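Local structure of putative endo-1,4-beta-xylanase (Bacteroides thetaiotaomicron VPI-5482, 5MSX) at residues V45-A50 with K121-F126; T81-P84 with K90-A93; S142-S147 with I182-V187; Y166-W169 with H173-K176; Q189-P194 with Y211-T216. The protein probably hydrolyses O-glycosidic bonds of arabinose-containing plant pectin, as a family 43 glycoside hydrolase carrying calcium. One frame throughout, in Å; residues are numbered along the deposited sequence.

Interaction 1 (V45-A50 with K121-F126); sequences VFYCYA and KPEGPF
Y47 and Y49, alternate residues of one strand, present their rings to the turn at P122 and E123. E123 OE1 lies at the edge of the Y47 ring and in its plane, while P122 CB makes an off-centre CH-pi contact 4.2 Å from that ring's centroid. P122 O sits in plane at the edge of the Y49 ring and likewise at the edge of the F126 ring. Both hydroxyls donate: Y47 OH to E123 OE1 at 2.6 Å, and Y49 OH to P122 O at 2.7 Å. The first bond meets the carboxylate from above, 38° out of its plane. A bend in the E123 chain (chi2 79°) turns this group back to the tyrosine, and a salt bridge from K69 to the same oxygen probably favours the charged form. P122 and E123 are the two central residues of a type I turn, closed by G124 N donating to K121 O at 3.0 Å; K121 NZ adds a second brace, donating to G124 O, also at 3.0 Å. The loop between strands 113-119 and 127-128 thus docks on strand 45-52, whose neighbours are strands 37-42 and 67-70; P122 further packs on I42 and on Y104 of strand 103-106.

Interaction 2 (T81-P84 with K90-A93); sequences TYFP and KYWA
Y82 OH and Y91 OH share a short hydrogen bond of 2.5 Å, in which either tyrosine could be the donor. The bond spans a buried part of the family 43 beta-propeller, joining the loop that follows strand 78-79 to the short strand 91-92. Y82 OH arrives at the edge of the Y91 ring, near its plane, and lies 3.2 Å from Y91 CE2. Behind the hydroxyls the ring carbons are only in van der Waals contact, Y82 CZ lying 4.0 Å from Y91 CZ. F83 completes the contact from the same loop: it runs at about a right angle to Y91 and brings CD2 to 3.9 Å from Y91 CE1, while Y91 OH lies near the plane of the F83 ring, at its edge. With CG opposite the backbone N (chi1 -169°), the Y91 ring is directed to the loop. An edge-to-face pairing with Y49 holds the Y82 ring, and I110 packs against both F83 and Y91. The backbone carrying Y82 is fixed by an ST turn: T81 OG1 accepts a nearly straight bond of 3.0 Å from F83 N, at 167°, and also hydrogen-bonds P65 O.

Interaction 3 (S142-S147 with I182-V187); sequences STLLQS and ITVDSV. With EDO (1,2-ethanediol), chain Y.
V184 touches L144 and L145 through a single methyl, CG2, in van der Waals contact, with no hydrogen bond passing directly between the two segments. CG2 of V184 lies 3.7 Å from L144 CG and 3.6 Å from L144 O, the two side chains meeting at about a right angle, and L145 CD2 adds a looser touch to V184 CG2 at 4.3 Å. L144 CD1 reaches on to I182 O, 3.9 Å away. With V184 CG1 opposite the backbone N (chi1 -179°), that second branch is turned to a molecule of 1,2-ethanediol, probably from the crystallisation liquor, whose C1 is 3.8 Å from V184 CG1. The diol fills in between the segments, hydrogen-bonded on one side, where Q146 N donates to its O2 at 2.6 Å, and merely packed against V184 on the other.

Around this core the loop 142-147 is braced by its own polar groups. T143 OG1 donates to L145 O at 2.7 Å, almost in line with the carbonyl, and Q146 NE2 reaches back to T143 O at 2.9 Å as well as to P141 O. R130 supplies the polar link that the two segments lack, bonding T143 O and I182 O through its guanidinium group. On the other segment D185 OD2 accepts from V187 N in an Asx turn, while D185 OD1 forms a salt bridge with K316 of a second subunit. L144 and L145 pack on strand 113-119 at P116 and M114 and on strand 165-169 at V167 and W169; V184 lies on A175 and L177 of strand 173-177.

Interaction 4 (Y166-W169 with H173-K176); sequences YVFW and HVAK
V167 and A175 exchange two backbone hydrogen bonds, V167 N to A175 O at 2.9 Å and A175 N to V167 O at 3.1 Å, in a hydrogen-bonded antiparallel pair. The next such pair is less even: W169 N donates to H173 O at 2.9 Å, but the return bond from H173 N to W169 O is weak. A water bridges the same end of the pair, donating to W169 O at 2.7 Å and to H173 O at 2.8 Å, so that two neighbouring acceptors share one bridge. The alternate residues turn their backbone groups outward: Y166 and F168 bond F158 and E156 on one flanking strand, V174 and K176 bond Q189 and D185 beyond the other edge. H173 ND1 is engaged by G170 O in the connecting turn.

On the face of W169, H173 and A175, the indole lies flat under H173. H173 CB stands over the five-membered ring, 3.5 Å from its centroid, whereas the imidazole, inclined by only 16° to the indole, is slid aside and barely overlaps it. The tryptophan takes chi1 69°, with CG between the backbone N and the carbonyl carbon, which swings the six-membered part across to A175 CB. On the opposite face V174 CG2 covers the F168 ring, 3.6 Å from its centroid, and F204 stacks with the same ring. Y166 lies alongside the aliphatic chain of K176. This is a beta hairpin forming the two inner strands of a four-stranded propeller blade, with the W169 side chain about 6 Å from that of D154, predicted to tune the catalytic acid.

Interaction 5 (Q189-P194 with Y211-T216); sequences QVISTP and YYYLYT. With EDO (1,2-ethanediol), chain Z.
I191, just past the end of strand 187-190, meets Y213 head on: its CD1 methyl stands over the middle of the ring, 3.6 Å from the centroid and only 9° off the normal. CG2 of I191 sits beyond the rim, 4.0 Å from Y213 CD2. At S192 the chain turns its polar groups to a bound 1,2-ethanediol, probably from the crystallisation liquor; the diol O2 donates to S192 O at 2.8 Å, and a weak bond joins its O1 to S192 OG. T193 again faces the strand, with CG2 over the Y215 ring toward its rim, 3.8 Å from the centroid, and CB 3.3 Å from Y215 OH. Its own hydroxyl is used outside the contact, by R195 O and R172 NE. P194 CD then grazes Y215 OH at 4.1 Å. The two tyrosines differ in chi1, Y213 at 179° and Y215 at 62°, yet both offer a face to the loop, and Y213 O sits in plane at the edge of the Y215 ring. Apolar packing of this kind joins consecutive four-stranded sheets, adjacent blades of the GH43 beta-propeller; next to Y215, T216 OG1 bonds the backbone N of E200, the predicted proton donor.

In the fold
All five contacts belong to the family 43 catalytic propeller and form two clusters. Interactions 1 and 2, with centres 11 Å apart, touch through F126 N and Y82 O; along the chain interaction 2 falls between the two segments of interaction 1. The second cluster runs from interaction 3 through interaction 4 to interaction 5, in steps of about 10 and 11 Å between centres. Here interaction 4 comes between the segments of interaction 3, and interaction 5 follows both. Strands 173-177 and 187-190 share one sheet, tying interactions 4 and 5 together. Interactions 1 and 5 lie about 27 Å apart, centre to centre; the clusters involve different sheets around predicted catalytic residues D36, D154 and E200.

Interaction 1 (V45-A50 with K121-F126)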
# COMPACT_ATOMS: atom_id res chain seq x y z
N VAL C 45 7.02 8.14 -21.29
CA VAL C 45 7.25 9.60 -21.39
C VAL C 45 8.31 10.03 -20.35
O VAL C 45 8.29 9.54 -19.23
CB VAL C 45 5.93 10.36 -21.13
CG1 VAL C 45 6.13 11.86 -21.20
CG2 VAL C 45 4.84 9.91 -22.11
N PHE C 46 9.20 10.96 -20.69
CA PHE C 46 10.17 11.49 -19.70
C PHE C 46 9.56 12.63 -18.91
O PHE C 46 8.82 13.43 -19.45
CB PHE C 46 11.48 11.92 -20.34
CG PHE C 46 12.14 10.83 -21.18
CD1 PHE C 46 12.94 9.87 -20.58
CD2 PHE C 46 11.95 10.78 -22.55
CE1 PHE C 46 13.53 8.86 -21.33
CE2 PHE C 46 12.55 9.79 -23.32
CZ PHE C 46 13.36 8.82 -22.72
N TYR C 47 9.84 12.65 -17.61
CA TYR C 47 9.40 13.67 -16.69
C TYR C 47 10.63 14.27 -16.01
O TYR C 47 11.58 13.53 -15.69
CB TYR C 47 8.51 13.06 -15.62
CG TYR C 47 7.17 12.59 -16.12
CD1 TYR C 47 7.05 11.42 -16.86
CD2 TYR C 47 6.02 13.35 -15.86
CE1 TYR C 47 5.81 11.00 -17.32
CE2 TYR C 47 4.78 12.92 -16.30
CZ TYR C 47 4.69 11.76 -17.04
OH TYR C 47 3.47 11.38 -17.47
N CYS C 48 10.60 15.60 -15.80
CA CYS C 48 11.60 16.33 -15.06
C CYS C 48 10.95 17.18 -13.98
O CYS C 48 10.29 18.19 -14.27
CB CYS C 48 12.47 17.18 -15.99
SG CYS C 48 13.78 18.15 -15.13
N TYR C 49 11.11 16.75 -12.73
CA TYR C 49 10.73 17.48 -11.56
C TYR C 49 11.99 18.17 -11.01
O TYR C 49 12.99 17.51 -10.71
CB TYR C 49 10.23 16.51 -10.50
CG TYR C 49 9.01 15.68 -10.89
CD1 TYR C 49 7.70 16.19 -10.73
CD2 TYR C 49 9.14 14.38 -11.35
CE1 TYR C 49 6.58 15.43 -11.04
CE2 TYR C 49 8.02 13.62 -11.68
CZ TYR C 49 6.75 14.13 -11.50
OH TYR C 49 5.64 13.37 -11.82
N ALA C 50 11.93 19.47 -10.80
CA ALA C 50 13.12 20.23 -10.42
C ALA C 50 12.75 21.44 -9.58
O ALA C 50 11.57 21.78 -9.46
CB ALA C 50 13.88 20.65 -11.68
N LYS C 121 -1.71 10.32 -10.63
CA LYS C 121 -0.83 10.27 -11.79
C LYS C 121 0.35 11.24 -11.62
O LYS C 121 0.32 12.12 -10.74
CB LYS C 121 -1.62 10.54 -13.07
CG LYS C 121 -2.36 11.85 -13.11
CD LYS C 121 -3.22 11.88 -14.36
CE LYS C 121 -3.81 13.26 -14.61
NZ LYS C 121 -4.60 13.70 -13.43
N PRO C 122 1.41 11.06 -12.43
CA PRO C 122 2.60 11.93 -12.26
C PRO C 122 2.36 13.41 -12.54
O PRO C 122 3.09 14.24 -12.05
CB PRO C 122 3.62 11.31 -13.22
CG PRO C 122 2.82 10.46 -14.16
CD PRO C 122 1.68 9.95 -13.36
N GLU C 123 1.28 13.74 -13.25
CA GLU C 123 0.86 15.14 -13.48
C GLU C 123 0.16 15.79 -12.28
O GLU C 123 -0.13 16.97 -12.31
CB GLU C 123 -0.06 15.23 -14.70
CG GLU C 123 0.56 14.80 -16.04
CD GLU C 123 0.64 13.29 -16.27
OE1 GLU C 123 1.33 12.90 -17.23
OE2 GLU C 123 0.06 12.49 -15.49
N GLY C 124 -0.10 15.04 -11.22
CA GLY C 124 -0.87 15.54 -10.10
C GLY C 124 -2.35 15.53 -10.43
O GLY C 124 -2.74 14.96 -11.45
N PRO C 125 -3.20 16.20 -9.64
CA PRO C 125 -2.77 17.06 -8.54
C PRO C 125 -2.25 16.26 -7.36
O PRO C 125 -2.89 15.31 -6.94
CB PRO C 125 -4.06 17.80 -8.14
CG PRO C 125 -5.15 16.90 -8.61
CD PRO C 125 -4.64 16.32 -9.89
N PHE C 126 -1.08 16.65 -6.85
CA PHE C 126 -0.54 16.07 -5.67
C PHE C 126 -1.15 16.76 -4.47
O PHE C 126 -1.55 17.92 -4.58
CB PHE C 126 0.99 16.18 -5.66
CG PHE C 126 1.67 15.14 -6.50
CD1 PHE C 126 1.82 15.31 -7.87
CD2 PHE C 126 2.16 13.97 -5.92
CE1 PHE C 126 2.44 14.35 -8.65
CE2 PHE C 126 2.80 13.00 -6.69
CZ PHE C 126 2.94 13.19 -8.05

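Interaction 2 (T81-P84 with K90-A93)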
# COMPACT_ATOMS: atom_id res chain seq x y z
N THR C 81 0.81 23.94 -12.44
CA THR C 81 1.49 23.26 -11.37
C THR C 81 0.90 21.86 -11.22
O THR C 81 -0.21 21.60 -11.69
CB THR C 81 1.44 24.02 -10.04
OG1 THR C 81 2.07 23.25 -9.01
CG2 THR C 81 -0.02 24.36 -9.60
N TYR C 82 1.68 20.95 -10.62
CA TYR C 82 1.23 19.59 -10.30
C TYR C 82 0.90 19.47 -8.81
O TYR C 82 0.48 18.42 -8.37
CB TYR C 82 2.29 18.51 -10.73
CG TYR C 82 3.65 18.60 -10.03
CD1 TYR C 82 3.86 18.00 -8.79
CD2 TYR C 82 4.71 19.29 -10.60
CE1 TYR C 82 5.10 18.07 -8.15
CE2 TYR C 82 5.94 19.37 -9.98
CZ TYR C 82 6.14 18.76 -8.76
OH TYR C 82 7.37 18.87 -8.15
N PHE C 83 1.09 20.55 -8.05
CA PHE C 83 0.95 20.53 -6.60
C PHE C 83 0.26 21.83 -6.15
O PHE C 83 0.91 22.71 -5.57
CB PHE C 83 2.34 20.39 -5.98
CG PHE C 83 2.39 19.82 -4.59
CD1 PHE C 83 1.36 19.98 -3.66
CD2 PHE C 83 3.55 19.19 -4.17
CE1 PHE C 83 1.48 19.48 -2.37
CE2 PHE C 83 3.68 18.69 -2.89
CZ PHE C 83 2.65 18.84 -1.98
N PRO C 84 -1.08 21.93 -6.37
CA PRO C 84 -1.83 23.17 -6.08
C PRO C 84 -1.60 23.78 -4.71
O PRO C 84 -1.29 24.96 -4.63
CB PRO C 84 -3.28 22.75 -6.29
CG PRO C 84 -3.18 21.74 -7.39
CD PRO C 84 -1.97 20.92 -6.99
N LYS C 90 7.98 28.21 -1.24
CA LYS C 90 9.33 27.94 -1.72
C LYS C 90 9.53 26.43 -1.85
O LYS C 90 9.37 25.70 -0.89
CB LYS C 90 10.33 28.53 -0.75
CG LYS C 90 11.74 28.62 -1.29
CD LYS C 90 12.64 29.32 -0.29
CE LYS C 90 12.91 28.47 0.94
NZ LYS C 90 14.03 29.07 1.71
N TYR C 91 9.88 25.98 -3.04
CA TYR C 91 9.76 24.59 -3.45
C TYR C 91 11.11 24.13 -4.01
O TYR C 91 11.53 24.62 -5.04
CB TYR C 91 8.68 24.50 -4.52
CG TYR C 91 8.28 23.09 -4.83
CD1 TYR C 91 7.26 22.46 -4.11
CD2 TYR C 91 8.91 22.36 -5.84
CE1 TYR C 91 6.88 21.16 -4.39
CE2 TYR C 91 8.54 21.04 -6.12
CZ TYR C 91 7.51 20.45 -5.39
OH TYR C 91 7.10 19.17 -5.64
N TRP C 92 11.76 23.23 -3.30
CA TRP C 92 13.06 22.73 -3.62
C TRP C 92 13.11 21.22 -3.77
O TRP C 92 12.50 20.48 -2.97
CB TRP C 92 14.03 23.03 -2.48
CG TRP C 92 14.39 24.45 -2.30
CD1 TRP C 92 14.18 25.48 -3.16
CD2 TRP C 92 15.08 24.99 -1.19
NE1 TRP C 92 14.67 26.63 -2.65
CE2 TRP C 92 15.25 26.35 -1.43
CE3 TRP C 92 15.59 24.44 -0.01
CZ2 TRP C 92 15.89 27.21 -0.53
CZ3 TRP C 92 16.21 25.27 0.91
CH2 TRP C 92 16.36 26.65 0.65
N ALA C 93 13.90 20.81 -4.75
CA ALA C 93 14.54 19.51 -4.77
C ALA C 93 13.56 18.32 -4.58
O ALA C 93 13.73 17.49 -3.71
CB ALA C 93 15.67 19.51 -3.76

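Interaction 3 (S142-S147 with I182-V187)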
# COMPACT_ATOMS: atom_id res chain seq x y z
N SER C 142 2.50 17.75 9.11
CA SER C 142 2.67 16.94 7.91
C SER C 142 4.09 16.63 7.39
O SER C 142 4.21 15.98 6.34
CB SER C 142 1.95 17.62 6.77
OG SER C 142 0.57 17.70 7.02
N THR C 143 5.15 17.08 8.06
CA THR C 143 6.51 16.81 7.60
C THR C 143 6.82 15.30 7.56
O THR C 143 6.27 14.51 8.36
CB THR C 143 7.57 17.46 8.50
OG1 THR C 143 7.33 17.08 9.85
CG2 THR C 143 7.60 18.98 8.36
N LEU C 144 7.72 14.93 6.65
CA LEU C 144 8.19 13.56 6.51
C LEU C 144 8.88 13.07 7.76
O LEU C 144 8.61 11.97 8.24
CB LEU C 144 9.13 13.43 5.31
CG LEU C 144 9.64 12.02 4.97
CD1 LEU C 144 8.48 11.14 4.50
CD2 LEU C 144 10.75 12.07 3.91
N LEU C 145 9.80 13.86 8.30
CA LEU C 145 10.42 13.47 9.57
C LEU C 145 9.48 13.91 10.71
O LEU C 145 8.70 14.83 10.55
CB LEU C 145 11.79 14.09 9.73
CG LEU C 145 12.81 13.73 8.64
CD1 LEU C 145 14.11 14.48 8.88
CD2 LEU C 145 13.05 12.23 8.62
N GLN C 146 9.57 13.22 11.84
CA GLN C 146 8.66 13.44 12.97
C GLN C 146 9.39 13.54 14.31
O GLN C 146 8.76 13.55 15.35
CB GLN C 146 7.60 12.31 13.00
CG GLN C 146 6.52 12.45 11.92
CD GLN C 146 5.65 13.68 12.13
OE1 GLN C 146 5.41 14.08 13.27
NE2 GLN C 146 5.18 14.29 11.04
N SER C 147 10.72 13.66 14.29
CA SER C 147 11.46 13.97 15.49
C SER C 147 11.15 15.42 15.89
O SER C 147 10.60 16.18 15.11
CB SER C 147 12.96 13.75 15.27
OG SER C 147 13.41 14.28 14.03
N ILE C 182 4.92 6.93 3.85
CA ILE C 182 4.92 8.23 4.50
C ILE C 182 5.49 8.24 5.92
O ILE C 182 5.67 9.30 6.49
CB ILE C 182 3.51 8.85 4.44
CG1 ILE C 182 2.50 8.06 5.25
CG2 ILE C 182 3.03 8.91 3.00
CD1 ILE C 182 1.12 8.69 5.19
N THR C 183 5.80 7.08 6.46
CA THR C 183 6.22 6.96 7.84
C THR C 183 7.66 6.50 7.77
O THR C 183 7.93 5.42 7.25
CB THR C 183 5.39 5.88 8.56
OG1 THR C 183 3.99 6.17 8.43
CG2 THR C 183 5.77 5.80 10.03
N VAL C 184 8.55 7.30 8.32
CA VAL C 184 9.94 6.98 8.35
C VAL C 184 10.20 6.12 9.56
O VAL C 184 9.64 6.36 10.59
CB VAL C 184 10.81 8.24 8.41
CG1 VAL C 184 12.28 7.85 8.42
CG2 VAL C 184 10.49 9.13 7.20
N ASP C 185 11.07 5.13 9.42
CA ASP C 185 11.42 4.25 10.55
C ASP C 185 12.27 4.99 11.58
O ASP C 185 13.09 5.87 11.23
CB ASP C 185 12.19 3.03 10.05
CG ASP C 185 12.37 1.96 11.11
OD1 ASP C 185 11.36 1.43 11.63
OD2 ASP C 185 13.53 1.63 11.39
N SER C 186 12.12 4.59 12.84
CA SER C 186 12.83 5.26 13.95
C SER C 186 14.34 5.05 13.88
O SER C 186 15.09 5.85 14.43
CB SER C 186 12.28 4.82 15.32
OG SER C 186 12.73 3.52 15.68
N VAL C 187 14.79 3.99 13.20
CA VAL C 187 16.22 3.72 13.08
C VAL C 187 16.80 4.53 11.91
O VAL C 187 16.49 4.24 10.76
CB VAL C 187 16.51 2.22 12.91
CG1 VAL C 187 18.01 1.98 12.80
CG2 VAL C 187 15.93 1.42 14.10
C1 EDO Y . 11.50 8.57 12.08
O1 EDO Y . 12.64 9.44 11.98
C2 EDO Y . 10.17 9.34 12.01
O2 EDO Y . 10.39 10.71 11.66

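Interaction 4 (Y166-W169 with H173-K176)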
# COMPACT_ATOMS: atom_id res chain seq x y z
N TYR C 166 13.22 2.80 1.17
CA TYR C 166 14.21 3.59 1.91
C TYR C 166 14.12 5.05 1.49
O TYR C 166 13.86 5.36 0.32
CB TYR C 166 15.65 3.12 1.65
CG TYR C 166 15.94 1.69 1.99
CD1 TYR C 166 15.67 0.67 1.10
CD2 TYR C 166 16.50 1.35 3.21
CE1 TYR C 166 15.91 -0.66 1.43
CE2 TYR C 166 16.76 0.04 3.55
CZ TYR C 166 16.46 -0.97 2.66
OH TYR C 166 16.76 -2.26 2.99
N VAL C 167 14.35 5.94 2.45
CA VAL C 167 14.47 7.36 2.18
C VAL C 167 15.90 7.79 2.52
O VAL C 167 16.40 7.49 3.60
CB VAL C 167 13.38 8.21 2.88
CG1 VAL C 167 13.37 8.03 4.40
CG2 VAL C 167 13.52 9.67 2.46
N PHE C 168 16.57 8.41 1.55
CA PHE C 168 17.89 9.02 1.70
C PHE C 168 17.73 10.54 1.72
O PHE C 168 16.96 11.08 0.97
CB PHE C 168 18.76 8.66 0.49
CG PHE C 168 19.15 7.22 0.42
CD1 PHE C 168 18.34 6.29 -0.21
CD2 PHE C 168 20.35 6.79 0.99
CE1 PHE C 168 18.71 4.96 -0.28
CE2 PHE C 168 20.74 5.45 0.93
CZ PHE C 168 19.91 4.54 0.28
N TRP C 169 18.44 11.24 2.59
CA TRP C 169 18.37 12.69 2.56
C TRP C 169 19.72 13.33 2.87
O TRP C 169 20.69 12.64 2.99
CB TRP C 169 17.18 13.24 3.40
CG TRP C 169 17.23 13.12 4.90
CD1 TRP C 169 17.58 14.12 5.80
CD2 TRP C 169 16.85 11.97 5.69
NE1 TRP C 169 17.45 13.64 7.10
CE2 TRP C 169 17.00 12.33 7.05
CE3 TRP C 169 16.43 10.67 5.37
CZ2 TRP C 169 16.75 11.43 8.11
CZ3 TRP C 169 16.17 9.78 6.42
CH2 TRP C 169 16.33 10.17 7.78
N HIS C 173 22.14 10.92 5.47
CA HIS C 173 21.12 10.23 6.25
C HIS C 173 20.37 9.20 5.42
O HIS C 173 20.09 9.44 4.24
CB HIS C 173 20.14 11.22 6.85
CG HIS C 173 20.71 11.99 8.01
ND1 HIS C 173 21.06 13.32 7.92
CD2 HIS C 173 21.01 11.61 9.27
CE1 HIS C 173 21.53 13.74 9.09
NE2 HIS C 173 21.52 12.72 9.92
N VAL C 174 20.03 8.09 6.06
CA VAL C 174 19.17 7.06 5.47
C VAL C 174 18.36 6.29 6.55
O VAL C 174 18.86 6.01 7.65
CB VAL C 174 19.99 6.06 4.62
CG1 VAL C 174 20.97 5.28 5.46
CG2 VAL C 174 19.08 5.12 3.85
N ALA C 175 17.12 5.99 6.21
CA ALA C 175 16.23 5.22 7.06
C ALA C 175 15.26 4.42 6.19
O ALA C 175 14.93 4.85 5.07
CB ALA C 175 15.45 6.15 7.97
N LYS C 176 14.78 3.28 6.70
CA LYS C 176 13.68 2.57 6.04
C LYS C 176 12.41 3.41 6.01
O LYS C 176 12.20 4.28 6.86
CB LYS C 176 13.39 1.23 6.70
CG LYS C 176 14.52 0.23 6.53
CD LYS C 176 14.16 -1.13 7.12
CE LYS C 176 15.24 -2.12 6.77
NZ LYS C 176 15.08 -3.34 7.58
O HOH W 1 21.65 10.27 2.09

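Interaction 5 (Q189-P194 with Y211-T216)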
# COMPACT_ATOMS: atom_id res chain seq x y z
N GLN C 189 20.35 5.94 10.06
CA GLN C 189 21.79 5.73 10.00
C GLN C 189 22.47 6.87 9.25
O GLN C 189 21.86 7.55 8.42
CB GLN C 189 22.16 4.42 9.30
CG GLN C 189 21.54 3.14 9.89
CD GLN C 189 22.19 2.59 11.15
OE1 GLN C 189 22.96 3.27 11.82
NE2 GLN C 189 21.86 1.35 11.48
N VAL C 190 23.75 7.05 9.54
CA VAL C 190 24.59 8.00 8.81
C VAL C 190 25.57 7.19 8.00
O VAL C 190 26.30 6.39 8.55
CB VAL C 190 25.29 8.99 9.77
CG1 VAL C 190 26.24 9.90 9.01
CG2 VAL C 190 24.25 9.82 10.52
N ILE C 191 25.54 7.36 6.67
CA ILE C 191 26.41 6.60 5.78
C ILE C 191 27.82 7.11 5.95
O ILE C 191 28.06 8.33 5.98
CB ILE C 191 26.00 6.74 4.31
CG1 ILE C 191 24.66 6.03 4.07
CG2 ILE C 191 27.06 6.17 3.37
CD1 ILE C 191 23.82 6.69 3.01
N SER C 192 28.75 6.17 6.03
CA SER C 192 30.17 6.46 6.13
C SER C 192 30.79 6.68 4.72
O SER C 192 30.61 5.86 3.83
CB SER C 192 30.87 5.29 6.82
OG SER C 192 32.25 5.52 6.83
N THR C 193 31.51 7.79 4.54
CA THR C 193 32.18 8.10 3.28
C THR C 193 33.61 8.63 3.56
O THR C 193 33.85 9.21 4.61
CB THR C 193 31.39 9.17 2.48
OG1 THR C 193 31.39 10.41 3.19
CG2 THR C 193 29.92 8.75 2.20
N PRO C 194 34.54 8.47 2.61
CA PRO C 194 35.89 8.98 2.87
C PRO C 194 36.03 10.50 2.76
O PRO C 194 36.98 11.07 3.30
CB PRO C 194 36.74 8.28 1.80
CG PRO C 194 35.80 7.98 0.72
CD PRO C 194 34.52 7.61 1.41
N TYR C 211 24.73 -1.61 -5.13
CA TYR C 211 24.10 -0.42 -4.62
C TYR C 211 25.09 0.76 -4.70
O TYR C 211 26.23 0.62 -4.28
CB TYR C 211 23.67 -0.63 -3.17
CG TYR C 211 22.65 -1.72 -2.92
CD1 TYR C 211 21.31 -1.57 -3.29
CD2 TYR C 211 23.01 -2.89 -2.25
CE1 TYR C 211 20.38 -2.55 -3.03
CE2 TYR C 211 22.08 -3.89 -2.00
CZ TYR C 211 20.77 -3.72 -2.38
OH TYR C 211 19.85 -4.70 -2.08
N TYR C 212 24.63 1.88 -5.27
CA TYR C 212 25.44 3.08 -5.50
C TYR C 212 24.87 4.25 -4.72
O TYR C 212 23.71 4.60 -4.91
CB TYR C 212 25.46 3.43 -6.99
CG TYR C 212 26.17 2.41 -7.83
CD1 TYR C 212 25.49 1.31 -8.38
CD2 TYR C 212 27.53 2.51 -8.06
CE1 TYR C 212 26.14 0.36 -9.15
CE2 TYR C 212 28.20 1.54 -8.81
CZ TYR C 212 27.49 0.49 -9.37
OH TYR C 212 28.17 -0.49 -10.11
N TYR C 213 25.68 4.82 -3.83
CA TYR C 213 25.32 6.01 -3.08
C TYR C 213 26.22 7.17 -3.51
O TYR C 213 27.40 7.20 -3.19
CB TYR C 213 25.45 5.78 -1.56
CG TYR C 213 25.11 7.01 -0.80
CD1 TYR C 213 23.81 7.43 -0.73
CD2 TYR C 213 26.09 7.79 -0.19
CE1 TYR C 213 23.48 8.61 -0.12
CE2 TYR C 213 25.77 8.97 0.46
CZ TYR C 213 24.46 9.39 0.48
OH TYR C 213 24.07 10.53 1.12
N LEU C 214 25.64 8.12 -4.23
CA LEU C 214 26.33 9.32 -4.70
C LEU C 214 25.89 10.48 -3.84
O LEU C 214 24.69 10.61 -3.56
CB LEU C 214 25.93 9.63 -6.17
CG LEU C 214 26.48 8.76 -7.31
CD1 LEU C 214 26.13 7.30 -7.16
CD2 LEU C 214 25.92 9.29 -8.63
N TYR C 215 26.84 11.33 -3.47
CA TYR C 215 26.59 12.43 -2.55
C TYR C 215 27.40 13.66 -2.99
O TYR C 215 28.51 13.53 -3.51
CB TYR C 215 26.93 11.96 -1.12
CG TYR C 215 28.39 11.58 -0.91
CD1 TYR C 215 28.86 10.32 -1.26
CD2 TYR C 215 29.29 12.48 -0.35
CE1 TYR C 215 30.19 9.99 -1.09
CE2 TYR C 215 30.63 12.14 -0.16
CZ TYR C 215 31.08 10.91 -0.53
OH TYR C 215 32.41 10.61 -0.36
N THR C 216 26.85 14.85 -2.81
CA THR C 216 27.59 16.08 -3.15
C THR C 216 28.57 16.46 -2.07
O THR C 216 28.40 16.08 -0.89
CB THR C 216 26.70 17.33 -3.42
OG1 THR C 216 26.11 17.85 -2.19
CG2 THR C 216 25.66 17.01 -4.45
C1 EDO Z . 34.56 4.10 4.57
O1 EDO Z . 34.54 5.53 4.45
C2 EDO Z . 33.81 3.48 3.40
O2 EDO Z . 32.40 3.78 3.49